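PDB 4ZOH: putative oxidoreductase molybdopterin-binding subunit from Sulfolobus tokodaii, which probably carries the molybdopterin cytosine dinucleotide cofactor of a xanthine dehydrogenase-type hydroxylase, where substrate would be oxidised at molybdenum. Local coordinates for residues E247-A252 with T634-Y639. Sequence-based numbering, arbitrary orientation.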
loop_
_atom_site.group_PDB
_atom_site.type_symbol
_atom_site.label_atom_id
_atom_site.label_comp_id
_atom_site.label_asym_id
_atom_site.label_seq_id
_atom_site.Cartn_x
_atom_site.Cartn_y
_atom_site.Cartn_z
ATOM N N GLU A 247 17.343 2.474 -20.398
ATOM C CA GLU A 247 16.332 3.476 -20.703
ATOM C C GLU A 247 16.628 4.815 -20.069
ATOM O O GLU A 247 16.490 5.888 -20.719
ATOM C CB GLU A 247 14.941 2.983 -20.212
ATOM C CG GLU A 247 14.379 1.866 -21.111
ATOM C CD GLU A 247 12.965 1.538 -20.680
ATOM O OE1 GLU A 247 12.003 2.246 -21.073
ATOM O OE2 GLU A 247 12.852 0.589 -19.915
ATOM N N GLU A 248 16.987 4.782 -18.768
ATOM C CA GLU A 248 17.173 6.018 -18.047
ATOM C C GLU A 248 18.306 6.789 -18.774
ATOM O O GLU A 248 18.144 7.928 -19.098
ATOM C CB GLU A 248 17.561 5.732 -16.552
ATOM C CG GLU A 248 17.448 6.981 -15.702
ATOM C CD GLU A 248 16.025 7.388 -15.340
ATOM O OE1 GLU A 248 15.922 8.222 -14.406
ATOM O OE2 GLU A 248 14.985 6.891 -15.963
ATOM N N PHE A 249 19.424 6.125 -19.072
ATOM C CA PHE A 249 20.569 6.817 -19.682
ATOM C C PHE A 249 20.201 7.485 -20.985
ATOM O O PHE A 249 20.596 8.592 -21.210
ATOM C CB PHE A 249 21.748 5.843 -19.934
ATOM C CG PHE A 249 22.667 5.730 -18.758
ATOM C CD1 PHE A 249 23.387 6.858 -18.337
ATOM C CD2 PHE A 249 22.808 4.516 -18.065
ATOM C CE1 PHE A 249 24.233 6.809 -17.242
ATOM C CE2 PHE A 249 23.675 4.447 -16.986
ATOM C CZ PHE A 249 24.390 5.580 -16.566
ATOM N N ILE A 250 19.380 6.795 -21.786
ATOM C CA ILE A 250 19.005 7.230 -23.110
ATOM C C ILE A 250 17.933 8.338 -23.115
ATOM O O ILE A 250 17.844 9.158 -24.050
ATOM C CB ILE A 250 18.668 5.922 -23.820
ATOM C CG1 ILE A 250 19.920 5.392 -24.483
ATOM C CG2 ILE A 250 17.400 5.918 -24.614
ATOM C CD1 ILE A 250 19.792 3.927 -24.779
ATOM N N SER A 251 17.147 8.406 -22.053
ATOM C CA SER A 251 15.995 9.311 -22.057
ATOM C C SER A 251 15.967 10.388 -21.004
ATOM O O SER A 251 15.068 11.237 -20.995
ATOM C CB SER A 251 14.700 8.464 -21.976
ATOM O OG SER A 251 14.690 7.615 -20.840
ATOM N N ALA A 252 16.868 10.358 -20.027
ATOM C CA ALA A 252 16.628 11.296 -18.923
ATOM C C ALA A 252 17.918 11.665 -18.223
ATOM O O ALA A 252 18.907 10.894 -18.287
ATOM C CB ALA A 252 15.609 10.757 -17.952
ATOM N N THR A 634 25.603 4.007 -22.371
ATOM C CA THR A 634 24.252 3.781 -21.889
ATOM C C THR A 634 24.170 2.841 -20.643
ATOM O O THR A 634 23.108 2.279 -20.363
ATOM C CB THR A 634 23.352 3.245 -23.043
ATOM O OG1 THR A 634 23.799 1.945 -23.385
ATOM C CG2 THR A 634 23.429 4.119 -24.278
ATOM N N ASN A 635 25.267 2.707 -19.902
ATOM C CA ASN A 635 25.310 1.877 -18.689
ATOM C C ASN A 635 26.413 2.352 -17.790
ATOM O O ASN A 635 27.205 3.192 -18.191
ATOM C CB ASN A 635 25.512 0.426 -19.039
ATOM C CG ASN A 635 26.723 0.246 -19.869
ATOM O OD1 ASN A 635 27.843 0.495 -19.410
ATOM N ND2 ASN A 635 26.513 -0.106 -21.135
ATOM N N PHE A 636 26.419 1.886 -16.536
ATOM C CA PHE A 636 27.418 2.338 -15.560
ATOM C C PHE A 636 28.838 1.855 -15.830
ATOM O O PHE A 636 29.759 2.368 -15.211
ATOM C CB PHE A 636 27.016 2.044 -14.117
ATOM C CG PHE A 636 26.019 2.992 -13.573
ATOM C CD1 PHE A 636 26.258 4.358 -13.589
ATOM C CD2 PHE A 636 24.796 2.506 -13.056
ATOM C CE1 PHE A 636 25.317 5.246 -13.056
ATOM C CE2 PHE A 636 23.875 3.382 -12.503
ATOM C CZ PHE A 636 24.126 4.763 -12.489
ATOM N N GLN A 637 29.018 0.934 -16.770
ATOM C CA GLN A 637 30.377 0.603 -17.266
ATOM C C GLN A 637 30.805 1.706 -18.200
ATOM O O GLN A 637 31.806 2.310 -17.909
ATOM C CB GLN A 637 30.430 -0.792 -17.914
ATOM C CG GLN A 637 31.654 -1.110 -18.757
ATOM C CD GLN A 637 31.403 -2.334 -19.631
ATOM O OE1 GLN A 637 31.579 -3.465 -19.209
ATOM N NE2 GLN A 637 30.958 -2.104 -20.856
ATOM N N ASP A 638 30.017 2.035 -19.253
ATOM C CA ASP A 638 30.448 3.040 -20.259
ATOM C C ASP A 638 30.197 4.513 -19.886
ATOM O O ASP A 638 30.766 5.415 -20.488
ATOM C CB ASP A 638 29.843 2.781 -21.659
ATOM C CG ASP A 638 29.935 1.354 -22.081
ATOM O OD1 ASP A 638 30.949 0.688 -21.795
ATOM O OD2 ASP A 638 28.968 0.869 -22.701
ATOM N N TYR A 639 29.300 4.776 -18.934
ATOM C CA TYR A 639 29.148 6.123 -18.376
ATOM C C TYR A 639 29.755 6.107 -16.967
ATOM O O TYR A 639 29.104 5.695 -16.020
ATOM C CB TYR A 639 27.694 6.607 -18.352
ATOM C CG TYR A 639 27.639 8.068 -17.996
ATOM C CD1 TYR A 639 27.840 9.040 -18.963
ATOM C CD2 TYR A 639 27.422 8.468 -16.686
ATOM C CE1 TYR A 639 27.812 10.400 -18.624
ATOM C CE2 TYR A 639 27.412 9.794 -16.341
ATOM C CZ TYR A 639 27.637 10.761 -17.329
ATOM O OH TYR A 639 27.614 12.071 -16.942
#
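An aromatic cluster of F249, F636 and Y639 joins the short helix 245-251 to the loop between helix 600-619 and strand 651-655, two elements from the two molybdopterin cofactor-binding regions of the chain. F249 does most of the work, its ring pushed out from the helix into the bend of the loop. Its far end, CZ, sits 3.6 Å from F636 CE1, over one face of that ring and offset toward the rim. The planes stand at 79° with centroids 5.2 Å apart, a T-shaped pair in which F249 supplies the edge. On the Y639 side the rings meet obliquely, F249 CE1 lying 3.6 Å from Y639 CD2 and equally close to its CB. With CG anti to the backbone N (chi1 -170°), Y639 brings CB and CD2 against F249, and its OH accepts a hydrogen bond from I161 N; the F249 side chain touches I161 too. Loop backbone lies along another part of the ring: F249 CD2 is 3.2 Å from T634 O, and F249 CE2 packs on N635 CA. An alanine in place of F249 would probably leave the F636 face and the Y639 flank without their shared partner and open a gap between helix and loop. Beside the cluster, I250 CD1 meets the methyl T634 CG2 at 3.7 Å. The loop keeps its own shape: N635 OD1 accepts from D638 N at 2.7 Å, an Asx motif. F636 also packs on a polar side chain of another protein in the assembly. This is helix-to-loop packing through an aromatic cluster, with an edge-to-face phenylalanine pair within it.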